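Local coordinates for hypothetical protein Atu2327 (Agrobacterium tumefaciens, PDB 2O8I) that probably acts as a decarboxylase of 2-oxo-4-hydroxy-4-carboxy-5-ureidoimidazoline (OHCU) in urate breakdown, at residues A[113-118]-A[125-130]; A[68-73]-A[95-100]; A[64-69]-A[117-122]; A[132-137]-A[144-149]; A[57-62]-A[148-153]. All coordinates share one frame; numbering follows the deposited sequence.

How the contacts relate
All five contacts join parts of one helical OHCU decarboxylase-like fold. Contact 5 lies nearest the chain centre and packs aliphatic side chains between helices 53-62 and 139-161. Contacts 1, 2 and 3 are also buried and apolar, but contacts 2 and 3 also reach the second subunit, through Lys69 and its neighbours. Contacts 1 and 3 share Ile117 in the loop before helix 124-135. Contact 4 is only partly buried and differs in chemistry: a guanidinium meets a methyl group. Its Arg134 and Gln149 hold the loop of contact 1 by hydrogen bonds to Ile116 O and Ala118 N. Contacts 4 and 5 both use helix 139-161.

Contact 1. Residues A[113-118]-A[125-130]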
# COMPACT_ATOMS: atom_id res chain seq x y z
N PHE A 113 -5.28 -15.26 -5.68
CA PHE A 113 -4.79 -13.88 -5.66
C PHE A 113 -5.87 -13.02 -5.02
O PHE A 113 -7.04 -13.42 -5.01
CB PHE A 113 -4.41 -13.36 -7.07
CG PHE A 113 -5.42 -13.67 -8.16
CD1 PHE A 113 -5.21 -14.75 -9.02
CD2 PHE A 113 -6.57 -12.88 -8.33
CE1 PHE A 113 -6.15 -15.05 -10.05
CE2 PHE A 113 -7.52 -13.17 -9.35
CZ PHE A 113 -7.31 -14.26 -10.21
N PRO A 114 -5.51 -11.82 -4.52
CA PRO A 114 -6.51 -11.00 -3.83
C PRO A 114 -7.64 -10.53 -4.72
O PRO A 114 -7.54 -10.59 -5.96
CB PRO A 114 -5.71 -9.79 -3.38
CG PRO A 114 -4.29 -10.25 -3.39
CD PRO A 114 -4.22 -11.14 -4.59
N PHE A 115 -8.71 -10.04 -4.09
CA PHE A 115 -9.81 -9.42 -4.79
C PHE A 115 -9.37 -8.02 -5.17
O PHE A 115 -9.07 -7.17 -4.31
CB PHE A 115 -11.03 -9.39 -3.88
CG PHE A 115 -12.23 -8.75 -4.50
CD1 PHE A 115 -12.83 -9.32 -5.60
CD2 PHE A 115 -12.77 -7.57 -3.95
CE1 PHE A 115 -13.94 -8.72 -6.20
CE2 PHE A 115 -13.90 -6.97 -4.51
CZ PHE A 115 -14.49 -7.54 -5.66
N ILE A 116 -9.27 -7.77 -6.47
CA ILE A 116 -8.72 -6.53 -6.95
C ILE A 116 -9.85 -5.75 -7.64
O ILE A 116 -10.59 -6.27 -8.52
CB ILE A 116 -7.62 -6.82 -7.95
CG1 ILE A 116 -6.45 -7.51 -7.27
CG2 ILE A 116 -7.17 -5.52 -8.66
CD1 ILE A 116 -5.45 -8.15 -8.29
N ILE A 117 -10.00 -4.50 -7.21
CA ILE A 117 -11.07 -3.69 -7.74
C ILE A 117 -10.71 -2.21 -7.66
O ILE A 117 -10.26 -1.74 -6.62
CB ILE A 117 -12.43 -4.02 -7.04
CG1 ILE A 117 -13.58 -3.35 -7.81
CG2 ILE A 117 -12.40 -3.74 -5.52
CD1 ILE A 117 -14.91 -3.59 -7.17
N ALA A 118 -10.86 -1.49 -8.78
CA ALA A 118 -10.74 -0.03 -8.77
C ALA A 118 -11.95 0.51 -8.00
O ALA A 118 -13.09 0.10 -8.23
CB ALA A 118 -10.74 0.51 -10.16
N HIS A 125 -21.77 -0.80 -1.06
CA HIS A 125 -22.63 -1.65 -1.87
C HIS A 125 -22.04 -2.04 -3.22
O HIS A 125 -22.08 -3.23 -3.57
CB HIS A 125 -24.01 -1.03 -2.06
CG HIS A 125 -24.80 -1.02 -0.80
ND1 HIS A 125 -25.09 -2.19 -0.11
CD2 HIS A 125 -25.31 0.00 -0.08
CE1 HIS A 125 -25.76 -1.87 0.99
NE2 HIS A 125 -25.91 -0.55 1.02
N ASP A 126 -21.46 -1.07 -3.94
CA ASP A 126 -20.84 -1.37 -5.24
C ASP A 126 -19.85 -2.50 -5.12
O ASP A 126 -19.73 -3.34 -6.02
CB ASP A 126 -20.12 -0.15 -5.82
CG ASP A 126 -21.06 1.01 -6.06
OD1 ASP A 126 -22.18 0.77 -6.52
OD2 ASP A 126 -20.67 2.16 -5.76
N ILE A 127 -19.14 -2.53 -3.99
CA ILE A 127 -18.07 -3.49 -3.80
C ILE A 127 -18.61 -4.89 -3.48
O ILE A 127 -18.18 -5.90 -4.09
CB ILE A 127 -17.06 -3.00 -2.72
CG1 ILE A 127 -16.11 -2.00 -3.39
CG2 ILE A 127 -16.27 -4.19 -2.13
CD1 ILE A 127 -15.64 -0.93 -2.47
N LEU A 128 -19.56 -4.93 -2.52
CA LEU A 128 -20.28 -6.15 -2.22
C LEU A 128 -20.93 -6.74 -3.49
O LEU A 128 -20.92 -7.96 -3.69
CB LEU A 128 -21.31 -5.86 -1.13
CG LEU A 128 -20.61 -5.46 0.18
CD1 LEU A 128 -21.57 -5.00 1.29
CD2 LEU A 128 -19.75 -6.63 0.66
N SER A 129 -21.43 -5.87 -4.36
CA SER A 129 -22.11 -6.33 -5.56
C SER A 129 -21.11 -7.06 -6.46
O SER A 129 -21.37 -8.17 -6.94
CB SER A 129 -22.77 -5.16 -6.29
OG SER A 129 -23.15 -5.49 -7.62
N ALA A 130 -19.97 -6.41 -6.67
CA ALA A 130 -18.88 -6.95 -7.45
C ALA A 130 -18.35 -8.26 -6.85
O ALA A 130 -18.14 -9.21 -7.59
CB ALA A 130 -17.81 -5.91 -7.65
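Ile127 and Ala130, which meet Phe115 and Ile117 across this contact, sit on a helical turn whose shorter backbone bond runs from Ser129 N to His125 O, 2.8 Å. A second bond, Ala130 N to Asp126 O, belongs to the same turn and carries Ala130, which like Ile127 touches both loop side chains. No hydrogen bond crosses between the two segments. The contact is made by apolar groups. Ala130 CB lies 3.7 Å from Ile117 CD1 and 4.2 Å from Phe115 CZ, so one small methyl serves two side chains. Ile117 is fully extended, with CG1 anti to the backbone N (chi1 -169°) and CD1 continuing the line (chi2 -178°). This carries CD1 up to the helix. The same CD1 also lies 4.3 Å from Ile127 CG1. Phe115 points its CZ end at the helix. Its CE2 is 4.4 Å from Ile127 CG2, and the ring comes near the backbone at Ala130 C, 4.1 Å from CZ.

The arrangement packs a loop against a helix within the all-helical fold of the OHCU decarboxylase family. Residues 113-118 are extended but form no strand. Phe115 and Ile117 face helix 124-135, whereas Phe113 and Ile116 lean on helices 53-62 and 139-161. The loop thus sends side chains to helices on two sides. Phe115 also meets Tyr107 of helix 94-111 edge-to-face.

Contact 2. Residues A[68-73]-A[95-100]; sequences GKLAIA and QEHARF
Leu70 meets Phe100 and His97, which lie one turn apart on helix 94-111. Leu70 CD1 reaches the edge of the Phe100 ring, near the ring plane. It lies 3.8 Å from Phe100 CD2 and 4.1 Å from Phe100 CE2. The two side chains cross at about a right angle. Leu70 CB sits 4.1 Å from His97 CE1, so the imidazole meets the base of the leucine and the phenyl ring meets its tip. In Phe100, CG is anti to the carbonyl carbon (chi1 -75°), and this swings the ring edge to the leucine methyl. No hydrogen bond joins the segments.

Further out, Leu92 touches all three of these side chains from the intervening loop. Phe100 is also packed by Ile127, Leu128 and Arg124 of helix 124-135. Leu76 of the second subunit packs on Leu70, and Ser160 of the second subunit packs on His97. The contact is thus helix-to-helix packing through one leucine. It joins helix 66-74 to helix 94-111 beside the dimer interface of this OHCU decarboxylase-like fold.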
# COMPACT_ATOMS: atom_id res chain seq x y z
N GLY A 68 -6.15 -3.40 3.15
CA GLY A 68 -4.86 -2.75 3.12
C GLY A 68 -4.92 -1.39 2.44
O GLY A 68 -4.20 -0.46 2.84
N LYS A 69 -5.75 -1.23 1.40
CA LYS A 69 -5.83 0.07 0.76
C LYS A 69 -6.57 1.04 1.69
O LYS A 69 -6.17 2.20 1.82
CB LYS A 69 -6.50 0.01 -0.61
CG LYS A 69 -5.77 -0.81 -1.65
CD LYS A 69 -6.48 -0.80 -3.04
CE LYS A 69 -5.49 -1.23 -4.15
NZ LYS A 69 -6.15 -1.32 -5.51
N LEU A 70 -7.63 0.55 2.32
CA LEU A 70 -8.44 1.40 3.21
C LEU A 70 -7.61 1.89 4.39
O LEU A 70 -7.70 3.06 4.80
CB LEU A 70 -9.69 0.64 3.67
CG LEU A 70 -10.66 0.37 2.50
CD1 LEU A 70 -11.78 -0.51 2.97
CD2 LEU A 70 -11.26 1.64 1.98
N ALA A 71 -6.77 1.01 4.92
CA ALA A 71 -5.89 1.40 6.01
C ALA A 71 -4.85 2.44 5.60
O ALA A 71 -4.56 3.37 6.35
CB ALA A 71 -5.23 0.19 6.61
N ILE A 72 -4.30 2.31 4.42
CA ILE A 72 -3.42 3.38 3.96
C ILE A 72 -4.16 4.72 3.81
O ILE A 72 -3.63 5.76 4.21
CB ILE A 72 -2.61 2.97 2.72
CG1 ILE A 72 -1.42 2.10 3.15
CG2 ILE A 72 -2.08 4.20 2.03
CD1 ILE A 72 -1.20 0.84 2.31
N ALA A 73 -5.39 4.68 3.29
CA ALA A 73 -6.23 5.87 3.24
C ALA A 73 -6.49 6.46 4.66
O ALA A 73 -6.32 7.67 4.89
CB ALA A 73 -7.52 5.59 2.50
N GLN A 95 -17.17 -3.68 11.79
CA GLN A 95 -17.82 -4.82 11.17
C GLN A 95 -17.71 -4.89 9.64
O GLN A 95 -17.48 -5.98 9.09
CB GLN A 95 -19.29 -4.83 11.54
CG GLN A 95 -19.77 -6.11 12.26
CD GLN A 95 -20.21 -7.23 11.27
OE1 GLN A 95 -19.39 -7.74 10.45
NE2 GLN A 95 -21.51 -7.64 11.37
N GLU A 96 -17.91 -3.75 8.95
CA GLU A 96 -17.76 -3.71 7.47
C GLU A 96 -16.30 -3.90 7.01
O GLU A 96 -16.05 -4.68 6.06
CB GLU A 96 -18.43 -2.48 6.84
CG GLU A 96 -19.96 -2.45 7.08
CD GLU A 96 -20.56 -1.03 7.22
OE1 GLU A 96 -19.80 -0.02 7.08
OE2 GLU A 96 -21.80 -0.94 7.48
N HIS A 97 -15.35 -3.24 7.67
CA HIS A 97 -13.94 -3.58 7.48
C HIS A 97 -13.72 -5.09 7.57
O HIS A 97 -13.10 -5.69 6.67
CB HIS A 97 -13.09 -2.92 8.53
CG HIS A 97 -12.74 -1.52 8.21
ND1 HIS A 97 -11.69 -1.19 7.37
CD2 HIS A 97 -13.30 -0.34 8.61
CE1 HIS A 97 -11.62 0.13 7.28
NE2 HIS A 97 -12.59 0.67 8.01
N ALA A 98 -14.23 -5.70 8.64
CA ALA A 98 -14.06 -7.14 8.85
C ALA A 98 -14.67 -7.97 7.72
O ALA A 98 -14.09 -8.99 7.31
CB ALA A 98 -14.61 -7.58 10.23
N ARG A 99 -15.83 -7.54 7.21
CA ARG A 99 -16.47 -8.27 6.12
C ARG A 99 -15.55 -8.21 4.91
O ARG A 99 -15.36 -9.22 4.24
CB ARG A 99 -17.88 -7.73 5.80
CG ARG A 99 -18.80 -8.69 5.04
CD ARG A 99 -20.13 -7.91 4.78
NE ARG A 99 -21.14 -8.53 3.88
CZ ARG A 99 -22.42 -8.14 3.76
NH1 ARG A 99 -22.91 -7.13 4.47
NH2 ARG A 99 -23.24 -8.76 2.90
N PHE A 100 -14.94 -7.06 4.64
CA PHE A 100 -14.04 -6.98 3.48
C PHE A 100 -12.91 -7.98 3.58
O PHE A 100 -12.64 -8.70 2.61
CB PHE A 100 -13.50 -5.57 3.23
CG PHE A 100 -14.52 -4.64 2.62
CD1 PHE A 100 -15.68 -5.15 2.02
CD2 PHE A 100 -14.32 -3.28 2.62
CE1 PHE A 100 -16.63 -4.31 1.42
CE2 PHE A 100 -15.28 -2.43 2.03
CZ PHE A 100 -16.43 -2.95 1.43

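Contact 3. Residues A[64-69]-A[117-122]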
# COMPACT_ATOMS: atom_id res chain seq x y z
N PRO A 64 -2.14 -5.15 -3.40
CA PRO A 64 -2.73 -5.14 -2.06
C PRO A 64 -4.23 -5.43 -2.06
O PRO A 64 -4.95 -5.10 -3.03
CB PRO A 64 -2.49 -3.70 -1.57
CG PRO A 64 -2.25 -2.91 -2.79
CD PRO A 64 -1.63 -3.82 -3.81
N ASP A 65 -4.68 -6.04 -0.96
CA ASP A 65 -6.10 -6.26 -0.76
C ASP A 65 -6.81 -4.96 -0.32
O ASP A 65 -6.18 -3.98 0.11
CB ASP A 65 -6.36 -7.41 0.21
CG ASP A 65 -5.72 -7.19 1.56
OD1 ASP A 65 -5.41 -6.07 1.96
OD2 ASP A 65 -5.55 -8.17 2.27
N LEU A 66 -8.12 -4.98 -0.48
CA LEU A 66 -8.92 -3.85 -0.17
C LEU A 66 -8.71 -3.26 1.26
O LEU A 66 -8.48 -2.06 1.43
CB LEU A 66 -10.35 -4.28 -0.41
CG LEU A 66 -11.32 -3.15 -0.62
CD1 LEU A 66 -10.71 -2.06 -1.40
CD2 LEU A 66 -12.44 -3.79 -1.36
N ALA A 67 -8.75 -4.10 2.27
CA ALA A 67 -8.51 -3.60 3.66
C ALA A 67 -7.19 -2.88 3.79
O ALA A 67 -7.11 -1.84 4.45
CB ALA A 67 -8.62 -4.69 4.64
N GLY A 68 -6.15 -3.40 3.15
CA GLY A 68 -4.86 -2.75 3.12
C GLY A 68 -4.92 -1.39 2.44
O GLY A 68 -4.20 -0.46 2.84
N LYS A 69 -5.75 -1.23 1.40
CA LYS A 69 -5.83 0.07 0.76
C LYS A 69 -6.57 1.04 1.69
O LYS A 69 -6.17 2.20 1.82
CB LYS A 69 -6.50 0.01 -0.61
CG LYS A 69 -5.77 -0.81 -1.65
CD LYS A 69 -6.48 -0.80 -3.04
CE LYS A 69 -5.49 -1.23 -4.15
NZ LYS A 69 -6.15 -1.32 -5.51
N ILE A 117 -10.00 -4.50 -7.21
CA ILE A 117 -11.07 -3.69 -7.74
C ILE A 117 -10.71 -2.21 -7.66
O ILE A 117 -10.26 -1.74 -6.62
CB ILE A 117 -12.43 -4.02 -7.04
CG1 ILE A 117 -13.58 -3.35 -7.81
CG2 ILE A 117 -12.40 -3.74 -5.52
CD1 ILE A 117 -14.91 -3.59 -7.17
N ALA A 118 -10.86 -1.49 -8.78
CA ALA A 118 -10.74 -0.03 -8.77
C ALA A 118 -11.95 0.51 -8.00
O ALA A 118 -13.09 0.10 -8.23
CB ALA A 118 -10.74 0.51 -10.16
N VAL A 119 -11.68 1.46 -7.12
CA VAL A 119 -12.60 1.81 -6.07
C VAL A 119 -13.02 3.30 -6.13
O VAL A 119 -13.97 3.70 -5.43
CB VAL A 119 -11.91 1.40 -4.74
CG1 VAL A 119 -11.93 2.49 -3.70
CG2 VAL A 119 -12.37 0.03 -4.28
N LYS A 120 -12.35 4.10 -6.97
CA LYS A 120 -12.73 5.51 -7.14
C LYS A 120 -14.22 5.62 -7.44
O LYS A 120 -14.73 4.96 -8.35
CB LYS A 120 -11.88 6.24 -8.21
CG LYS A 120 -12.37 7.66 -8.51
CD LYS A 120 -11.30 8.71 -8.98
CE LYS A 120 -10.08 8.90 -8.02
NZ LYS A 120 -10.45 9.14 -6.57
N GLY A 121 -14.93 6.44 -6.66
CA GLY A 121 -16.36 6.65 -6.86
C GLY A 121 -17.29 5.52 -6.38
O GLY A 121 -18.47 5.57 -6.63
N LEU A 122 -16.76 4.52 -5.70
CA LEU A 122 -17.55 3.34 -5.40
C LEU A 122 -17.92 3.39 -3.92
O LEU A 122 -17.11 3.79 -3.07
CB LEU A 122 -16.76 2.04 -5.73
CG LEU A 122 -17.05 1.28 -7.05
CD1 LEU A 122 -17.14 2.11 -8.34
CD2 LEU A 122 -16.13 0.13 -7.25
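No aromatic ring takes part where Leu66 meets Ile117 and Val119, and the flat group to note is the carboxylate of Asp65, just before the leucine. Asp65 is the N-cap of helix 66-74. Its OD1 accepts from Gly68 N at 3.0 Å, with an N-H...O angle of 148°, and the donor comes nearly along the C-O axis.

This cap fixes the start of the helix that carries Leu66. The leucine divides its two methyls between two partners. CD1 lies 3.9 Å from Val119 CG2, and CD2 lies 4.2 Å from Ile117 CG2. Its CG stands anti to the backbone N (chi1 -159°), which sends the branch to the loop. Val119 opens a type II beta turn, Val119 to Leu122, closed by Leu122 N to Val119 O. Gly121 takes the positive phi of that turn. Ile127 touches both Leu66 and Val119.

Lys69 NZ stands 4.3 Å from Ile117 O, too far for a hydrogen bond. It bonds instead to His63 NE2 and forms a salt bridge with Glu75 of the second subunit. No hydrogen bond crosses between the segments, and the leucine's methyl contacts join them, while the buried lysine charge is probably balanced across the dimer interface.

Contact 4. Residues A[132-137]-A[144-149]; sequences DTRIDN and ATATGQ
Thr145 touches Arg134 across a helical hairpin, in which helix 124-135 turns through a short loop into helix 139-161. Residues 132-137 lie at the end of helix 124-135 and in the turn after it, and residues 144-149 belong to the second helix. Thr145 makes the main contact. Its CG2 lies over one face of the Arg134 guanidinium, 3.5 Å above the plane and over the centre. The nearest atoms are Arg134 NE and CZ, each 3.6 Å from Thr145 CG2. The methyl is anti to the backbone N of Thr145, a setting that aims it at the arginine. The hydroxyl OG1 lies beside that N and makes a weak hydrogen bond back to Gln141 O.

The guanidinium is held flat under the methyl by partners outside residues 144-149. NE forms a salt bridge with Glu142, NH1 bonds to Ile116 O, and NH2 makes a weak bond to Tyr107 OH. The side chain bends at chi3 (50°) on its way to this place. Within residues 144-149 the guanidinium meets only carbon atoms, while its NE pairs with Glu142 earlier on the same helix.

Ala146 follows at the margin, with its CA 4.3 Å from Arg134 NH2. Its methyl also touches Phe113 and Leu60.

Gln149 comes one turn after Thr145, and Gln149 N bonds to Thr145 O. Its OE1 is the acceptor for Ala118 N in the neighbouring loop. The planes of the guanidinium and the Gln149 amide stand 58° apart, and Gln149 CG lies 4.1 Å from Arg134 NH1.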
# COMPACT_ATOMS: atom_id res chain seq x y z
N ASP A 132 -20.00 -10.38 -5.05
CA ASP A 132 -21.12 -11.29 -5.34
C ASP A 132 -21.14 -11.91 -6.77
O ASP A 132 -21.24 -13.12 -6.95
CB ASP A 132 -22.35 -10.42 -5.22
CG ASP A 132 -23.39 -11.02 -4.38
OD1 ASP A 132 -23.16 -11.11 -3.14
OD2 ASP A 132 -24.45 -11.33 -4.99
N THR A 133 -21.06 -11.04 -7.78
CA THR A 133 -20.93 -11.44 -9.15
C THR A 133 -19.63 -12.23 -9.35
O THR A 133 -19.65 -13.33 -9.91
CB THR A 133 -20.85 -10.15 -10.05
OG1 THR A 133 -22.12 -9.49 -10.06
CG2 THR A 133 -20.41 -10.45 -11.50
N ARG A 134 -18.50 -11.69 -8.90
CA ARG A 134 -17.20 -12.21 -9.31
C ARG A 134 -16.76 -13.53 -8.66
O ARG A 134 -16.03 -14.31 -9.29
CB ARG A 134 -16.11 -11.15 -9.17
CG ARG A 134 -16.29 -10.01 -10.14
CD ARG A 134 -15.33 -8.86 -9.88
NE ARG A 134 -13.94 -9.30 -9.74
CZ ARG A 134 -12.93 -8.48 -9.50
NH1 ARG A 134 -13.15 -7.18 -9.39
NH2 ARG A 134 -11.69 -8.93 -9.37
N ILE A 135 -17.19 -13.79 -7.42
CA ILE A 135 -16.84 -15.03 -6.74
C ILE A 135 -17.37 -16.21 -7.55
O ILE A 135 -16.80 -17.29 -7.52
CB ILE A 135 -17.31 -15.08 -5.26
CG1 ILE A 135 -16.69 -16.27 -4.49
CG2 ILE A 135 -18.84 -15.18 -5.15
CD1 ILE A 135 -15.26 -16.06 -3.92
N ASP A 136 -18.44 -16.00 -8.30
CA ASP A 136 -19.07 -17.06 -9.09
C ASP A 136 -18.47 -17.28 -10.48
O ASP A 136 -18.95 -18.15 -11.22
CB ASP A 136 -20.58 -16.82 -9.20
CG ASP A 136 -21.32 -17.16 -7.90
OD1 ASP A 136 -20.80 -17.96 -7.06
OD2 ASP A 136 -22.45 -16.64 -7.74
N ASN A 137 -17.47 -16.50 -10.86
CA ASN A 137 -16.84 -16.71 -12.15
C ASN A 137 -15.83 -17.86 -12.10
O ASN A 137 -15.52 -18.36 -11.02
CB ASN A 137 -16.16 -15.44 -12.65
CG ASN A 137 -17.16 -14.31 -12.92
OD1 ASN A 137 -16.76 -13.15 -13.03
ND2 ASN A 137 -18.45 -14.64 -13.01
N ALA A 144 -9.25 -12.38 -16.54
CA ALA A 144 -9.56 -11.25 -17.42
C ALA A 144 -9.98 -10.00 -16.60
O ALA A 144 -9.41 -8.94 -16.78
CB ALA A 144 -10.63 -11.63 -18.47
N THR A 145 -10.95 -10.15 -15.70
CA THR A 145 -11.43 -9.04 -14.88
C THR A 145 -10.33 -8.42 -14.02
O THR A 145 -10.16 -7.21 -14.05
CB THR A 145 -12.61 -9.48 -14.01
OG1 THR A 145 -13.68 -9.81 -14.86
CG2 THR A 145 -13.11 -8.37 -13.10
N ALA A 146 -9.59 -9.26 -13.27
CA ALA A 146 -8.56 -8.80 -12.34
C ALA A 146 -7.48 -8.04 -13.06
O ALA A 146 -7.10 -6.98 -12.61
CB ALA A 146 -7.95 -9.93 -11.57
N THR A 147 -7.01 -8.56 -14.19
CA THR A 147 -5.99 -7.87 -14.99
C THR A 147 -6.51 -6.53 -15.52
O THR A 147 -5.76 -5.56 -15.61
CB THR A 147 -5.45 -8.72 -16.19
OG1 THR A 147 -6.53 -9.11 -17.03
CG2 THR A 147 -4.69 -9.95 -15.71
N GLY A 148 -7.79 -6.50 -15.88
CA GLY A 148 -8.46 -5.27 -16.34
C GLY A 148 -8.47 -4.25 -15.22
O GLY A 148 -8.21 -3.08 -15.45
N GLN A 149 -8.74 -4.70 -14.00
CA GLN A 149 -8.83 -3.83 -12.85
C GLN A 149 -7.46 -3.26 -12.44
O GLN A 149 -7.36 -2.11 -12.06
CB GLN A 149 -9.50 -4.56 -11.67
CG GLN A 149 -11.01 -4.78 -11.88
CD GLN A 149 -11.82 -3.49 -11.98
OE1 GLN A 149 -11.88 -2.68 -11.04
NE2 GLN A 149 -12.44 -3.30 -13.10

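Contact 5. Residues A[57-62]-A[148-153]; sequences LGVLRA and GQVEKI
Val150 meets Val59 and Leu60 with one methyl each. Val150 CG1 lies 4.1 Å from Val59 CG1, and Val150 CG2 lies 3.9 Å from Leu60 CD1. The valine thus sits against two consecutive residues of helix 53-62. The backbones are closest between Leu60 CA and Val150 CA, 7.5 Å apart.

The conformations explain which methyls meet. In Val59, CG1 is anti to the backbone N (chi1 167°) and faces helix 139-161. The other methyl of Val59, CG2, stands anti to the carbonyl carbon and beside the N, and CG1 is left to make the contact. In Val150 the CG1 methyl is likewise on the side opposite the N (chi1 152°), and the two CG1 atoms come together. Leu60 behaves differently. Its bond from CA to CB is not aimed at residues 148-153. A chi1 of -94° followed by a chi2 of 29° turns the branch, and this brings CD1 back to Val150 CG2. Each pair of side chains meets at a slant.

The contact packs two helices far apart in sequence, deep in the helical bundle of this OHCU decarboxylase-like fold. A third helix, 37-50, joins them, since Phe48 touches both Val59 and Val150. Phe15 adds to the Val150 side. Leu60 also lies on Phe143, Ala146 and Thr147, one to two turns earlier on helix 139-161.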
# COMPACT_ATOMS: atom_id res chain seq x y z
N LEU A 57 0.39 -13.14 -13.53
CA LEU A 57 -0.14 -13.77 -12.32
C LEU A 57 0.59 -13.27 -11.07
O LEU A 57 -0.04 -13.05 -10.01
CB LEU A 57 -0.08 -15.30 -12.41
CG LEU A 57 -0.70 -16.04 -11.21
CD1 LEU A 57 -2.21 -15.80 -11.13
CD2 LEU A 57 -0.40 -17.55 -11.27
N GLY A 58 1.91 -13.05 -11.22
CA GLY A 58 2.72 -12.44 -10.15
C GLY A 58 2.26 -11.03 -9.78
O GLY A 58 2.30 -10.62 -8.62
N VAL A 59 1.79 -10.27 -10.77
CA VAL A 59 1.38 -8.90 -10.52
C VAL A 59 0.11 -8.92 -9.72
O VAL A 59 -0.04 -8.15 -8.78
CB VAL A 59 1.16 -8.12 -11.85
CG1 VAL A 59 0.44 -6.81 -11.63
CG2 VAL A 59 2.50 -7.93 -12.60
N LEU A 60 -0.81 -9.82 -10.08
CA LEU A 60 -2.09 -9.93 -9.38
C LEU A 60 -1.85 -10.28 -7.94
O LEU A 60 -2.46 -9.72 -7.04
CB LEU A 60 -2.94 -11.01 -10.02
CG LEU A 60 -3.97 -10.66 -11.09
CD1 LEU A 60 -3.65 -9.45 -11.90
CD2 LEU A 60 -4.20 -11.84 -11.99
N ARG A 61 -0.95 -11.24 -7.72
CA ARG A 61 -0.69 -11.73 -6.40
C ARG A 61 0.01 -10.71 -5.53
O ARG A 61 -0.10 -10.78 -4.33
CB ARG A 61 0.13 -13.02 -6.48
CG ARG A 61 -0.68 -14.18 -7.03
CD ARG A 61 0.10 -15.45 -6.96
NE ARG A 61 -0.81 -16.60 -7.06
CZ ARG A 61 -0.46 -17.81 -7.51
NH1 ARG A 61 0.78 -18.02 -7.92
NH2 ARG A 61 -1.36 -18.80 -7.56
N ALA A 62 0.73 -9.76 -6.12
CA ALA A 62 1.47 -8.76 -5.33
C ALA A 62 0.55 -7.59 -4.96
O ALA A 62 0.85 -6.83 -4.03
CB ALA A 62 2.70 -8.25 -6.11
N GLY A 148 -7.79 -6.50 -15.88
CA GLY A 148 -8.46 -5.27 -16.34
C GLY A 148 -8.47 -4.25 -15.22
O GLY A 148 -8.21 -3.08 -15.45
N GLN A 149 -8.74 -4.70 -14.00
CA GLN A 149 -8.83 -3.83 -12.85
C GLN A 149 -7.46 -3.26 -12.44
O GLN A 149 -7.36 -2.11 -12.06
CB GLN A 149 -9.50 -4.56 -11.67
CG GLN A 149 -11.01 -4.78 -11.88
CD GLN A 149 -11.82 -3.49 -11.98
OE1 GLN A 149 -11.88 -2.68 -11.04
NE2 GLN A 149 -12.44 -3.30 -13.10
N VAL A 150 -6.43 -4.09 -12.51
CA VAL A 150 -5.07 -3.69 -12.22
C VAL A 150 -4.65 -2.53 -13.16
O VAL A 150 -3.95 -1.59 -12.77
CB VAL A 150 -4.11 -4.90 -12.33
CG1 VAL A 150 -2.74 -4.45 -12.70
CG2 VAL A 150 -4.05 -5.62 -11.03
N GLU A 151 -5.17 -2.56 -14.37
CA GLU A 151 -4.82 -1.56 -15.33
C GLU A 151 -5.43 -0.15 -15.25
O GLU A 151 -4.68 0.84 -15.24
CB GLU A 151 -5.10 -2.06 -16.76
CG GLU A 151 -4.16 -3.12 -17.29
CD GLU A 151 -4.38 -3.46 -18.80
OE1 GLU A 151 -5.30 -2.89 -19.47
OE2 GLU A 151 -3.63 -4.33 -19.32
N LYS A 152 -6.74 0.02 -15.18
CA LYS A 152 -7.49 0.58 -14.13
C LYS A 152 -6.91 1.30 -12.96
O LYS A 152 -6.94 2.53 -12.93
CB LYS A 152 -8.89 0.06 -13.97
CG LYS A 152 -9.88 1.04 -14.55
CD LYS A 152 -11.15 1.18 -13.65
CE LYS A 152 -12.27 2.12 -14.27
NZ LYS A 152 -13.52 2.19 -13.43
N ILE A 153 -6.42 0.56 -11.99
CA ILE A 153 -5.79 1.15 -10.86
C ILE A 153 -4.51 1.92 -11.31
O ILE A 153 -4.25 3.05 -10.84
CB ILE A 153 -5.55 0.07 -9.85
CG1 ILE A 153 -6.94 -0.34 -9.30
CG2 ILE A 153 -4.61 0.59 -8.78
CD1 ILE A 153 -7.05 -1.76 -8.71